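Long-range contacts in NAD-dependent aldehyde dehydrogenase (Burkholderia multivorans, PDB 5UJU), which probably oxidises aldehydes to carboxylic acids, using NAD+ as the hydride acceptor: residues 359-364 with 463-468; 322-327 with 355-360; 417-422 with 440-445. All blocks are in the same frame, centred on the assembly; numbering follows the deposited sequence. Where two conformers were deposited one is given.

Interaction 1: 359-364 with 463-468; sequences VPRDGI and VIATDS
Val-359 and Pro-360 run parallel to Ala-465 and Thr-466 at the ends of two adjacent strands of the mixed sheet in this alpha/beta domain of the aldehyde dehydrogenase family. The contact is structural packing where those strands finish. Three backbone hydrogen bonds hold it. Val-359 N gives to Ile-464 O at 2.9 Å, and Thr-466 N gives back to Val-359 O. Arg-361 N then reaches Thr-466 O at 2.8 Å, bringing the start of the type I turn Pro-360 to Gly-363 alongside the end of the other strand.

The charged contact is side-on and uses a single oxygen. In one of its two modelled conformers Arg-361 grips Asp-467 OD1 with NE and NH2, each at 3.2 Å from it, so the pairing is probably part-time. The two side chains lie side by side and point the same way, their guanidinium and carboxylate planes 51° apart. Arg-361 CG sits between its own backbone N and carbonyl carbon (chi1 70°), which puts it beside Thr-466 O, 3.6 Å away. In this conformer NH2 also meets Asp-445, so the guanidinium may link two carboxylates. A water bridges the loops as well, accepting from Asp-362 N and donating to Asp-467 O.

Apolar contact is modest: Val-359 CG2 meets Val-463 CG1 at 4.0 Å.

Phe-373 of helix 373-388 covers Val-359, Val-463 and Ala-465 on one face of the sheet. Thr-466 turns to the other face, towards helix 469-483, whose N-cap is Ser-468, while strand 440-445 flanks 460-466 on its far side.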
ATOM      1  N   VAL A 359       1.884 -37.700   1.181  1.00 35.66           N
ATOM      2  CA  VAL A 359       1.638 -38.822   2.088  1.00 36.34           C
ATOM      3  C   VAL A 359       2.965 -39.546   2.322  1.00 38.11           C
ATOM      4  O   VAL A 359       3.707 -39.783   1.357  1.00 36.00           O
ATOM      5  CB  VAL A 359       0.571 -39.773   1.508  1.00 31.04           C
ATOM      6  CG1 VAL A 359       0.213 -40.894   2.497  1.00 32.22           C
ATOM      7  CG2 VAL A 359      -0.699 -38.999   1.055  1.00 29.62           C
ATOM      8  N   PRO A 360       3.324 -39.898   3.559  1.00 34.93           N
ATOM      9  CA  PRO A 360       4.578 -40.639   3.765  1.00 35.28           C
ATOM     10  C   PRO A 360       4.528 -41.963   3.026  1.00 38.40           C
ATOM     11  O   PRO A 360       3.508 -42.656   3.032  1.00 38.11           O
ATOM     12  CB  PRO A 360       4.637 -40.830   5.283  1.00 39.07           C
ATOM     13  CG  PRO A 360       3.716 -39.720   5.828  1.00 38.67           C
ATOM     14  CD  PRO A 360       2.624 -39.636   4.829  1.00 33.87           C
ATOM     15  N   ARG A 361       5.633 -42.294   2.354  1.00 43.85           N
ATOM     16  CA  ARG A 361       5.692 -43.556   1.625  0.59 44.80           C
ATOM     17  C   ARG A 361       5.438 -44.752   2.531  1.00 48.46           C
ATOM     18  O   ARG A 361       5.020 -45.812   2.044  1.00 48.44           O
ATOM     19  CB  ARG A 361       7.048 -43.715   0.934  0.59 45.16           C
ATOM     20  CG  ARG A 361       8.207 -43.962   1.881  0.59 40.32           C
ATOM     21  CD  ARG A 361       9.543 -43.969   1.144  0.59 45.62           C
ATOM     22  NE  ARG A 361       9.809 -42.678   0.516  0.59 45.25           N
ATOM     23  CZ  ARG A 361       9.614 -42.421  -0.774  0.59 45.26           C
ATOM     24  NH1 ARG A 361       9.165 -43.377  -1.577  0.59 43.64           N
ATOM     25  NH2 ARG A 361       9.869 -41.209  -1.261  0.59 41.47           N
ATOM     26  N   ASP A 362       5.671 -44.611   3.832  1.00 49.56           N
ATOM     27  CA  ASP A 362       5.446 -45.697   4.777  1.00 45.20           C
ATOM     28  C   ASP A 362       4.046 -45.664   5.386  1.00 46.81           C
ATOM     29  O   ASP A 362       3.764 -46.446   6.297  1.00 46.89           O
ATOM     30  CB  ASP A 362       6.506 -45.676   5.885  1.00 49.32           C
ATOM     31  CG  ASP A 362       7.908 -45.986   5.370  1.00 63.67           C
ATOM     32  OD1 ASP A 362       8.043 -46.765   4.404  1.00 68.75           O
ATOM     33  OD2 ASP A 362       8.885 -45.463   5.946  1.00 69.81           O
ATOM     34  N   GLY A 363       3.174 -44.767   4.933  1.00 39.02           N
ATOM     35  CA  GLY A 363       1.827 -44.762   5.453  1.00 44.36           C
ATOM     36  C   GLY A 363       1.649 -43.817   6.623  1.00 44.97           C
ATOM     37  O   GLY A 363       2.492 -42.964   6.922  1.00 41.42           O
ATOM     38  N   ILE A 364       0.496 -43.958   7.283  1.00 41.88           N
ATOM     39  CA  ILE A 364       0.083 -43.017   8.316  1.00 42.61           C
ATOM     40  C   ILE A 364      -0.565 -43.770   9.465  1.00 41.97           C
ATOM     41  O   ILE A 364      -1.116 -44.856   9.291  1.00 40.42           O
ATOM     42  CB  ILE A 364      -0.917 -41.946   7.803  1.00 45.35           C
ATOM     43  CG1 ILE A 364      -2.253 -42.585   7.393  1.00 35.99           C
ATOM     44  CG2 ILE A 364      -0.331 -41.112   6.655  1.00 40.96           C
ATOM     45  CD1 ILE A 364      -3.343 -41.558   7.062  1.00 35.94           C
ATOM     46  N   VAL A 463      -1.128 -37.547  -5.745  1.00 35.08           N
ATOM     47  CA  VAL A 463      -0.814 -38.139  -4.448  1.00 34.00           C
ATOM     48  C   VAL A 463       0.672 -38.488  -4.487  1.00 37.45           C
ATOM     49  O   VAL A 463       1.107 -39.282  -5.328  1.00 39.47           O
ATOM     50  CB  VAL A 463      -1.685 -39.377  -4.172  1.00 32.59           C
ATOM     51  CG1 VAL A 463      -1.407 -39.936  -2.775  1.00 34.73           C
ATOM     52  CG2 VAL A 463      -3.168 -39.014  -4.336  1.00 32.59           C
ATOM     53  N   ILE A 464       1.455 -37.850  -3.619  1.00 35.80           N
ATOM     54  CA  ILE A 464       2.910 -37.779  -3.746  1.00 36.05           C
ATOM     55  C   ILE A 464       3.528 -38.439  -2.526  1.00 35.02           C
ATOM     56  O   ILE A 464       3.271 -38.018  -1.389  1.00 35.29           O
ATOM     57  CB  ILE A 464       3.395 -36.324  -3.879  1.00 31.13           C
ATOM     58  CG1 ILE A 464       2.773 -35.671  -5.114  1.00 33.05           C
ATOM     59  CG2 ILE A 464       4.934 -36.252  -3.907  1.00 30.10           C
ATOM     60  CD1 ILE A 464       2.805 -34.144  -5.072  1.00 36.77           C
ATOM     61  N   ALA A 465       4.344 -39.467  -2.759  1.00 35.00           N
ATOM     62  CA  ALA A 465       4.990 -40.190  -1.670  1.00 36.68           C
ATOM     63  C   ALA A 465       6.240 -39.437  -1.219  1.00 41.39           C
ATOM     64  O   ALA A 465       7.157 -39.207  -2.016  1.00 43.19           O
ATOM     65  CB  ALA A 465       5.346 -41.612  -2.107  1.00 34.42           C
ATOM     66  N   THR A 466       6.284 -39.085   0.062  1.00 36.75           N
ATOM     67  CA  THR A 466       7.410 -38.401   0.681  1.00 34.30           C
ATOM     68  C   THR A 466       8.129 -39.349   1.645  1.00 38.49           C
ATOM     69  O   THR A 466       7.617 -40.413   2.002  1.00 38.88           O
ATOM     70  CB  THR A 466       6.935 -37.155   1.433  1.00 40.99           C
ATOM     71  OG1 THR A 466       6.141 -37.559   2.556  1.00 38.08           O
ATOM     72  CG2 THR A 466       6.081 -36.232   0.509  1.00 38.63           C
ATOM     73  N   ASP A 467       9.337 -38.951   2.065  1.00 41.54           N
ATOM     74  CA  ASP A 467      10.087 -39.750   3.033  1.00 46.98           C
ATOM     75  C   ASP A 467       9.443 -39.724   4.410  1.00 48.38           C
ATOM     76  O   ASP A 467       9.562 -40.695   5.163  1.00 50.16           O
ATOM     77  CB  ASP A 467      11.527 -39.257   3.127  1.00 46.56           C
ATOM     78  CG  ASP A 467      12.291 -39.476   1.851  1.00 48.92           C
ATOM     79  OD1 ASP A 467      11.853 -40.327   1.052  1.00 48.74           O
ATOM     80  OD2 ASP A 467      13.315 -38.795   1.637  1.00 54.32           O
ATOM     81  N   SER A 468       8.758 -38.637   4.751  1.00 37.23           N
ATOM     82  CA  SER A 468       8.208 -38.447   6.087  1.00 41.22           C
ATOM     83  C   SER A 468       7.335 -37.200   6.071  1.00 39.01           C
ATOM     84  O   SER A 468       7.399 -36.387   5.148  1.00 38.28           O
ATOM     85  CB  SER A 468       9.304 -38.303   7.141  1.00 38.74           C
ATOM     86  OG  SER A 468      10.046 -37.115   6.939  1.00 38.29           O
TER
HETATM   87  O   HOH W   1       7.637 -42.564   5.293  1.00 46.37           O

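Interaction 2: 322-327 with 355-360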
ATOM      1  N   ASN A 322      -1.502 -25.301  -4.540  1.00 29.59           N
ATOM      2  CA  ASN A 322      -2.232 -25.622  -3.321  1.00 25.80           C
ATOM      3  C   ASN A 322      -1.956 -27.066  -2.912  1.00 31.26           C
ATOM      4  O   ASN A 322      -1.945 -27.973  -3.751  1.00 29.64           O
ATOM      5  CB  ASN A 322      -3.726 -25.398  -3.513  1.00 25.84           C
ATOM      6  CG  ASN A 322      -4.048 -23.936  -3.832  1.00 30.46           C
ATOM      7  OD1 ASN A 322      -3.447 -23.027  -3.264  1.00 30.59           O
ATOM      8  ND2 ASN A 322      -4.974 -23.717  -4.753  1.00 21.22           N
ATOM      9  N   GLN A 323      -1.749 -27.268  -1.615  1.00 27.34           N
ATOM     10  CA  GLN A 323      -1.106 -28.469  -1.099  1.00 31.50           C
ATOM     11  C   GLN A 323      -1.881 -29.027   0.084  1.00 29.58           C
ATOM     12  O   GLN A 323      -2.489 -28.278   0.852  1.00 30.61           O
ATOM     13  CB  GLN A 323       0.332 -28.161  -0.673  1.00 29.87           C
ATOM     14  CG  GLN A 323       1.269 -27.883  -1.837  1.00 35.14           C
ATOM     15  CD  GLN A 323       2.597 -27.296  -1.391  1.00 37.51           C
ATOM     16  OE1 GLN A 323       2.645 -26.273  -0.699  1.00 40.04           O
ATOM     17  NE2 GLN A 323       3.683 -27.954  -1.767  1.00 32.40           N
ATOM     18  N   ILE A 324      -1.867 -30.358   0.213  1.00 31.09           N
ATOM     19  CA  ILE A 324      -2.397 -31.058   1.379  1.00 30.29           C
ATOM     20  C   ILE A 324      -1.283 -31.927   1.952  1.00 35.28           C
ATOM     21  O   ILE A 324      -0.632 -32.669   1.210  1.00 29.57           O
ATOM     22  CB  ILE A 324      -3.617 -31.933   1.039  1.00 31.79           C
ATOM     23  CG1 ILE A 324      -4.755 -31.115   0.426  1.00 30.03           C
ATOM     24  CG2 ILE A 324      -4.128 -32.627   2.284  1.00 29.95           C
ATOM     25  CD1 ILE A 324      -5.951 -31.989   0.048  1.00 29.37           C
ATOM     26  N   VAL A 325      -1.069 -31.840   3.262  1.00 33.14           N
ATOM     27  CA  VAL A 325      -0.120 -32.688   3.972  1.00 30.13           C
ATOM     28  C   VAL A 325      -0.927 -33.664   4.814  1.00 35.08           C
ATOM     29  O   VAL A 325      -1.673 -33.248   5.711  1.00 35.23           O
ATOM     30  CB  VAL A 325       0.844 -31.870   4.846  1.00 29.53           C
ATOM     31  CG1 VAL A 325       1.669 -32.814   5.727  1.00 39.70           C
ATOM     32  CG2 VAL A 325       1.783 -31.013   3.982  1.00 29.14           C
ATOM     33  N   ILE A 326      -0.795 -34.959   4.523  1.00 33.12           N
ATOM     34  CA  ILE A 326      -1.493 -36.002   5.268  1.00 36.62           C
ATOM     35  C   ILE A 326      -0.485 -36.704   6.170  1.00 38.04           C
ATOM     36  O   ILE A 326       0.430 -37.391   5.696  1.00 37.15           O
ATOM     37  CB  ILE A 326      -2.210 -37.007   4.356  1.00 37.57           C
ATOM     38  CG1 ILE A 326      -3.241 -36.289   3.475  1.00 38.71           C
ATOM     39  CG2 ILE A 326      -2.890 -38.050   5.219  1.00 36.91           C
ATOM     40  CD1 ILE A 326      -4.100 -37.214   2.620  1.00 29.02           C
ATOM     41  N   ASP A 327      -0.662 -36.532   7.473  1.00 38.17           N
ATOM     42  CA  ASP A 327       0.192 -37.149   8.479  1.00 39.88           C
ATOM     43  C   ASP A 327      -0.495 -38.265   9.238  1.00 42.46           C
ATOM     44  O   ASP A 327       0.117 -39.314   9.488  1.00 40.30           O
ATOM     45  CB  ASP A 327       0.666 -36.098   9.491  1.00 36.15           C
ATOM     46  CG  ASP A 327       1.369 -36.728  10.686  1.00 46.39           C
ATOM     47  OD1 ASP A 327       2.532 -37.151  10.517  1.00 40.96           O
ATOM     48  OD2 ASP A 327       0.747 -36.842  11.773  1.00 45.29           O
ATOM     49  N   GLN A 355      -3.964 -29.277  -5.243  1.00 27.87           N
ATOM     50  CA  GLN A 355      -3.329 -30.019  -6.324  1.00 32.55           C
ATOM     51  C   GLN A 355      -2.406 -31.122  -5.821  1.00 35.63           C
ATOM     52  O   GLN A 355      -2.444 -32.241  -6.347  1.00 33.42           O
ATOM     53  CB  GLN A 355      -2.544 -29.070  -7.235  1.00 28.23           C
ATOM     54  CG  GLN A 355      -1.802 -29.795  -8.350  1.00 28.45           C
ATOM     55  CD  GLN A 355      -0.933 -28.868  -9.185  1.00 34.58           C
ATOM     56  OE1 GLN A 355      -1.431 -28.138 -10.035  1.00 31.51           O
ATOM     57  NE2 GLN A 355       0.371 -28.895  -8.945  1.00 30.72           N
ATOM     58  N   ASN A 356      -1.561 -30.833  -4.835  1.00 32.62           N
ATOM     59  CA  ASN A 356      -0.543 -31.760  -4.355  1.00 30.02           C
ATOM     60  C   ASN A 356      -0.955 -32.327  -3.001  1.00 31.99           C
ATOM     61  O   ASN A 356      -1.292 -31.572  -2.082  1.00 29.51           O
ATOM     62  CB  ASN A 356       0.815 -31.066  -4.256  1.00 25.44           C
ATOM     63  CG  ASN A 356       1.341 -30.597  -5.616  1.00 27.82           C
ATOM     64  OD1 ASN A 356       0.726 -30.825  -6.659  1.00 30.76           O
ATOM     65  ND2 ASN A 356       2.481 -29.939  -5.601  1.00 28.90           N
ATOM     66  N   ILE A 357      -0.921 -33.652  -2.880  1.00 27.13           N
ATOM     67  CA  ILE A 357      -1.323 -34.346  -1.661  1.00 31.37           C
ATOM     68  C   ILE A 357      -0.137 -35.198  -1.205  1.00 35.66           C
ATOM     69  O   ILE A 357       0.171 -36.223  -1.825  1.00 32.54           O
ATOM     70  CB  ILE A 357      -2.580 -35.197  -1.894  1.00 33.34           C
ATOM     71  CG1 ILE A 357      -3.715 -34.305  -2.433  1.00 36.58           C
ATOM     72  CG2 ILE A 357      -3.020 -35.890  -0.609  1.00 26.11           C
ATOM     73  CD1 ILE A 357      -4.950 -35.064  -2.870  1.00 32.40           C
ATOM     74  N   TYR A 358       0.543 -34.765  -0.143  1.00 31.28           N
ATOM     75  CA  TYR A 358       1.755 -35.431   0.328  1.00 32.14           C
ATOM     76  C   TYR A 358       1.405 -36.472   1.383  1.00 34.02           C
ATOM     77  O   TYR A 358       0.717 -36.164   2.363  1.00 36.07           O
ATOM     78  CB  TYR A 358       2.752 -34.424   0.900  1.00 35.02           C
ATOM     79  CG  TYR A 358       3.145 -33.335  -0.068  1.00 40.64           C
ATOM     80  CD1 TYR A 358       3.993 -33.595  -1.146  1.00 35.38           C
ATOM     81  CD2 TYR A 358       2.665 -32.038   0.094  1.00 35.74           C
ATOM     82  CE1 TYR A 358       4.347 -32.582  -2.035  1.00 36.18           C
ATOM     83  CE2 TYR A 358       3.020 -31.028  -0.781  1.00 29.63           C
ATOM     84  CZ  TYR A 358       3.846 -31.298  -1.840  1.00 33.15           C
ATOM     85  OH  TYR A 358       4.175 -30.275  -2.706  1.00 31.03           O
ATOM     86  N   VAL A 359       1.884 -37.700   1.181  1.00 35.66           N
ATOM     87  CA  VAL A 359       1.638 -38.822   2.088  1.00 36.34           C
ATOM     88  C   VAL A 359       2.965 -39.546   2.322  1.00 38.11           C
ATOM     89  O   VAL A 359       3.707 -39.783   1.357  1.00 36.00           O
ATOM     90  CB  VAL A 359       0.571 -39.773   1.508  1.00 31.04           C
ATOM     91  CG1 VAL A 359       0.213 -40.894   2.497  1.00 32.22           C
ATOM     92  CG2 VAL A 359      -0.699 -38.999   1.055  1.00 29.62           C
ATOM     93  N   PRO A 360       3.324 -39.898   3.559  1.00 34.93           N
ATOM     94  CA  PRO A 360       4.578 -40.639   3.765  1.00 35.28           C
ATOM     95  C   PRO A 360       4.528 -41.963   3.026  1.00 38.40           C
ATOM     96  O   PRO A 360       3.508 -42.656   3.032  1.00 38.11           O
ATOM     97  CB  PRO A 360       4.637 -40.830   5.283  1.00 39.07           C
ATOM     98  CG  PRO A 360       3.716 -39.720   5.828  1.00 38.67           C
ATOM     99  CD  PRO A 360       2.624 -39.636   4.829  1.00 33.87           C
TER
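Gln-323, Ile-324 and Val-325 pair in parallel with Asn-356, Ile-357 and Tyr-358, on two neighbouring strands inside the seven-stranded sheet of the aldehyde dehydrogenase-family alpha/beta domain; helix 332-344 lies between them in sequence, giving a beta-alpha-beta connection. The strand axes are 16° apart.

The backbone bonds alternate between the two strands. Ile-324 N gives to Asn-356 O (2.7 Å), Tyr-358 N to Ile-324 O, and Ile-326 N to Tyr-358 O. At the Asn-322/Gln-355 end the pattern changes: Asn-322 O accepts from both Gln-355 N and Asn-356 N. The Gln-355 side chain here comes to about 5 Å from the bound sodium ion, whose site includes Gly-348 and Gly-458.

Ile-324, Ile-357, Ile-326 and Val-359 line one face; helix 373-388 packs on Ile-326 and Val-359. Ile-324 and Ile-357 both hold CG1 anti to the carbonyl carbon, and with these matching torsions they lie side by side, Ile-324 CD1 4.1 Å from Ile-357 CG1. Ile-326 CD1 meets Ile-357 CG2 at 3.7 Å, and Val-359 CG2 completes the row beside Ile-326 CB.

On the other face, under helix 469-483, the Tyr-358 ring crosses the Gln-323 side chain obliquely. Gln-323 CD lies at the ring edge, in its plane, with the amide plane turned 71° from the ring. Tyr-358 CD2 packs on Val-325 CG2 at 4.1 Å.

Asn-356 ND2 bonds to Phe-452 O and, weakly, to Tyr-358 OH, while Gln-355 NE2, also bonded to Gln-454 O, gives to Asn-356 OD1 at 3.0 Å.

Interaction 3: 417-422 with 440-445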
ATOM      1  N   GLY A 417       2.590 -39.624 -14.520  1.00 54.94           N
ATOM      2  CA  GLY A 417       2.951 -40.625 -13.531  1.00 52.58           C
ATOM      3  C   GLY A 417       2.152 -41.902 -13.671  1.00 51.35           C
ATOM      4  O   GLY A 417       1.839 -42.326 -14.789  1.00 61.78           O
ATOM      5  N   ARG A 418       1.767 -42.493 -12.545  1.00 41.03           N
ATOM      6  CA  ARG A 418       0.850 -43.626 -12.544  1.00 38.86           C
ATOM      7  C   ARG A 418      -0.553 -43.103 -12.282  1.00 38.53           C
ATOM      8  O   ARG A 418      -0.776 -42.368 -11.312  1.00 39.41           O
ATOM      9  CB  ARG A 418       1.216 -44.669 -11.480  1.00 46.02           C
ATOM     10  CG  ARG A 418       0.160 -45.785 -11.353  1.00 45.41           C
ATOM     11  CD  ARG A 418       0.462 -46.785 -10.238  1.00 50.56           C
ATOM     12  NE  ARG A 418       1.688 -47.517 -10.497  1.00 50.79           N
ATOM     13  CZ  ARG A 418       1.745 -48.707 -11.090  1.00 46.39           C
ATOM     14  NH1 ARG A 418       0.642 -49.320 -11.491  1.00 48.74           N
ATOM     15  NH2 ARG A 418       2.914 -49.276 -11.281  1.00 51.65           N
ATOM     16  N   VAL A 419      -1.490 -43.473 -13.149  1.00 38.23           N
ATOM     17  CA  VAL A 419      -2.860 -43.002 -13.009  1.00 43.28           C
ATOM     18  C   VAL A 419      -3.543 -43.819 -11.922  1.00 45.66           C
ATOM     19  O   VAL A 419      -3.621 -45.048 -12.012  1.00 41.53           O
ATOM     20  CB  VAL A 419      -3.618 -43.093 -14.337  1.00 43.31           C
ATOM     21  CG1 VAL A 419      -5.042 -42.586 -14.144  1.00 32.52           C
ATOM     22  CG2 VAL A 419      -2.896 -42.283 -15.405  1.00 36.45           C
ATOM     23  N   LEU A 420      -4.044 -43.134 -10.895  1.00 36.05           N
ATOM     24  CA  LEU A 420      -4.847 -43.782  -9.866  1.00 37.72           C
ATOM     25  C   LEU A 420      -6.328 -43.774 -10.226  1.00 39.71           C
ATOM     26  O   LEU A 420      -7.053 -44.723  -9.912  1.00 37.08           O
ATOM     27  CB  LEU A 420      -4.609 -43.102  -8.516  1.00 33.05           C
ATOM     28  CG  LEU A 420      -3.196 -43.306  -7.960  1.00 33.27           C
ATOM     29  CD1 LEU A 420      -2.928 -42.374  -6.804  1.00 34.91           C
ATOM     30  CD2 LEU A 420      -2.999 -44.746  -7.547  1.00 35.78           C
ATOM     31  N   LEU A 421      -6.797 -42.700 -10.854  1.00 36.57           N
ATOM     32  CA  LEU A 421      -8.181 -42.612 -11.297  1.00 37.11           C
ATOM     33  C   LEU A 421      -8.166 -41.836 -12.595  1.00 33.50           C
ATOM     34  O   LEU A 421      -7.692 -40.697 -12.620  1.00 31.59           O
ATOM     35  CB  LEU A 421      -9.071 -41.920 -10.259  1.00 38.66           C
ATOM     36  CG  LEU A 421     -10.465 -41.506 -10.743  1.00 32.96           C
ATOM     37  CD1 LEU A 421     -11.256 -42.738 -11.145  1.00 37.62           C
ATOM     38  CD2 LEU A 421     -11.186 -40.760  -9.647  1.00 25.30           C
ATOM     39  N   ASP A 422      -8.639 -42.458 -13.669  1.00 31.16           N
ATOM     40  CA  ASP A 422      -8.608 -41.797 -14.960  1.00 29.39           C
ATOM     41  C   ASP A 422      -9.786 -40.846 -15.072  1.00 29.44           C
ATOM     42  O   ASP A 422     -10.855 -41.082 -14.506  1.00 31.45           O
ATOM     43  CB  ASP A 422      -8.619 -42.808 -16.110  1.00 35.52           C
ATOM     44  CG  ASP A 422      -8.196 -42.179 -17.435  1.00 42.88           C
ATOM     45  OD1 ASP A 422      -7.688 -41.038 -17.408  1.00 40.25           O
ATOM     46  OD2 ASP A 422      -8.335 -42.823 -18.497  1.00 48.27           O
ATOM     47  N   LEU A 440      -8.790 -36.312 -12.781  1.00 33.78           N
ATOM     48  CA  LEU A 440      -7.642 -37.182 -12.978  1.00 33.99           C
ATOM     49  C   LEU A 440      -6.798 -37.169 -11.710  1.00 39.01           C
ATOM     50  O   LEU A 440      -6.401 -36.097 -11.237  1.00 32.75           O
ATOM     51  CB  LEU A 440      -6.806 -36.713 -14.169  1.00 27.87           C
ATOM     52  CG  LEU A 440      -5.470 -37.435 -14.397  1.00 28.02           C
ATOM     53  CD1 LEU A 440      -5.690 -38.886 -14.841  1.00 32.77           C
ATOM     54  CD2 LEU A 440      -4.669 -36.678 -15.415  1.00 30.71           C
ATOM     55  N   VAL A 441      -6.528 -38.352 -11.157  1.00 31.91           N
ATOM     56  CA  VAL A 441      -5.726 -38.478  -9.948  1.00 30.31           C
ATOM     57  C   VAL A 441      -4.527 -39.354 -10.259  1.00 35.00           C
ATOM     58  O   VAL A 441      -4.684 -40.481 -10.746  1.00 34.50           O
ATOM     59  CB  VAL A 441      -6.525 -39.050  -8.764  1.00 32.50           C
ATOM     60  CG1 VAL A 441      -5.631 -39.086  -7.528  1.00 27.81           C
ATOM     61  CG2 VAL A 441      -7.769 -38.190  -8.475  1.00 23.72           C
ATOM     62  N   LEU A 442      -3.338 -38.834  -9.984  1.00 33.81           N
ATOM     63  CA  LEU A 442      -2.095 -39.496 -10.331  1.00 36.49           C
ATOM     64  C   LEU A 442      -1.273 -39.775  -9.082  1.00 40.90           C
ATOM     65  O   LEU A 442      -1.413 -39.113  -8.052  1.00 38.36           O
ATOM     66  CB  LEU A 442      -1.271 -38.647 -11.303  1.00 38.96           C
ATOM     67  CG  LEU A 442      -2.015 -38.273 -12.585  1.00 41.50           C
ATOM     68  CD1 LEU A 442      -1.567 -36.922 -13.097  1.00 47.60           C
ATOM     69  CD2 LEU A 442      -1.805 -39.329 -13.638  1.00 39.51           C
ATOM     70  N   GLN A 443      -0.406 -40.772  -9.186  1.00 31.92           N
ATOM     71  CA  GLN A 443       0.548 -41.060  -8.132  1.00 29.77           C
ATOM     72  C   GLN A 443       1.923 -40.584  -8.580  1.00 32.39           C
ATOM     73  O   GLN A 443       2.353 -40.894  -9.699  1.00 34.29           O
ATOM     74  CB  GLN A 443       0.590 -42.559  -7.809  1.00 31.68           C
ATOM     75  CG  GLN A 443       1.625 -42.913  -6.753  1.00 32.00           C
ATOM     76  CD  GLN A 443       1.630 -44.399  -6.382  1.00 44.22           C
ATOM     77  OE1 GLN A 443       0.617 -45.091  -6.478  1.00 43.42           O
ATOM     78  NE2 GLN A 443       2.781 -44.883  -5.959  1.00 41.17           N
ATOM     79  N   LEU A 444       2.604 -39.838  -7.709  1.00 32.66           N
ATOM     80  CA  LEU A 444       3.986 -39.435  -7.930  1.00 39.83           C
ATOM     81  C   LEU A 444       4.827 -39.755  -6.698  1.00 42.68           C
ATOM     82  O   LEU A 444       4.319 -40.142  -5.640  1.00 31.96           O
ATOM     83  CB  LEU A 444       4.094 -37.943  -8.253  1.00 30.58           C
ATOM     84  CG  LEU A 444       3.543 -37.568  -9.623  1.00 37.51           C
ATOM     85  CD1 LEU A 444       3.630 -36.053  -9.808  1.00 37.72           C
ATOM     86  CD2 LEU A 444       4.317 -38.306 -10.695  1.00 43.89           C
ATOM     87  N   ASP A 445       6.134 -39.603  -6.864  1.00 41.59           N
ATOM     88  CA  ASP A 445       7.101 -39.646  -5.783  1.00 46.47           C
ATOM     89  C   ASP A 445       7.661 -38.246  -5.588  1.00 41.84           C
ATOM     90  O   ASP A 445       7.593 -37.410  -6.489  1.00 42.63           O
ATOM     91  CB  ASP A 445       8.236 -40.637  -6.083  1.00 48.11           C
ATOM     92  CG  ASP A 445       9.220 -40.763  -4.934  1.00 50.68           C
ATOM     93  OD1 ASP A 445       8.907 -41.477  -3.954  1.00 52.57           O
ATOM     94  OD2 ASP A 445      10.299 -40.137  -5.007  1.00 49.45           O
TER
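Leu-420 and Leu-421 both face Val-441, a classic beta bulge that shifts the register of this antiparallel pair by one residue. Val-441 O takes both amides of the bulge, Leu-420 N at 2.7 Å and Leu-421 N at 3.1 Å; the first bond is the more bent, 143° at its hydrogen. Val-441 N returns a nearly straight bond to Leu-421 O at 3.0 Å.

Before the bulge, Arg-418 and Gln-443 form a hydrogen-bonded pair. Gln-443 N gives to Arg-418 O at 2.7 Å, whereas the bond from Arg-418 N back to Gln-443 O is weak. Val-419 and Leu-442 follow as a non-hydrogen-bonded pair. Gly-417, with no side chain, brings its CA against Leu-444 CD2 and close to Gln-443 O.

The side chains divide between two faces. Val-419 spreads its methyls over two leucines, CG2 against Leu-442 CD2 at 3.6 Å and CG1 against Leu-440 CD1, crossing Leu-440 at about a right angle; helix 404-414 lies against both leucines. On the face of Arg-418, Leu-421, Val-441 and Gln-443, helix 373-388 packs over Leu-421 and Gln-443. Leu-420 crosses Gln-443 obliquely; its chi1 of -67° places CG 3.9 Å from Gln-443 CB.

Strand 418-421 is the outermost strand on this side of the sheet within the chain. Beyond the bulge, Asp-422 OD1 forms a salt bridge with Arg-414, and the same oxygen lies 3.9 Å from Leu-440 CD1.

How the interactions relate
All three contacts belong to one seven-stranded mixed sheet, in the order 418-421, 440-445, 460-466, 356-360, 323-326 across the part they cover. Interactions 1 and 2 share strand 356-360, and their centres are about 9 Å apart. Interaction 3 lies at the edge, its centre about 15 Å and 14 Å from the centres of interactions 1 and 2; strands 440-445 and 460-466 join it to interaction 1 through probable hydrogen bonds such as Val-463 N to Leu-442 O at 2.8 Å. Along the chain interaction 2 closes first, and interaction 3 falls between the two segments of interaction 1. Helix 373-388 lies against one face of all three, so inner and edge strands share a cover within the aldehyde dehydrogenase-family alpha/beta domain.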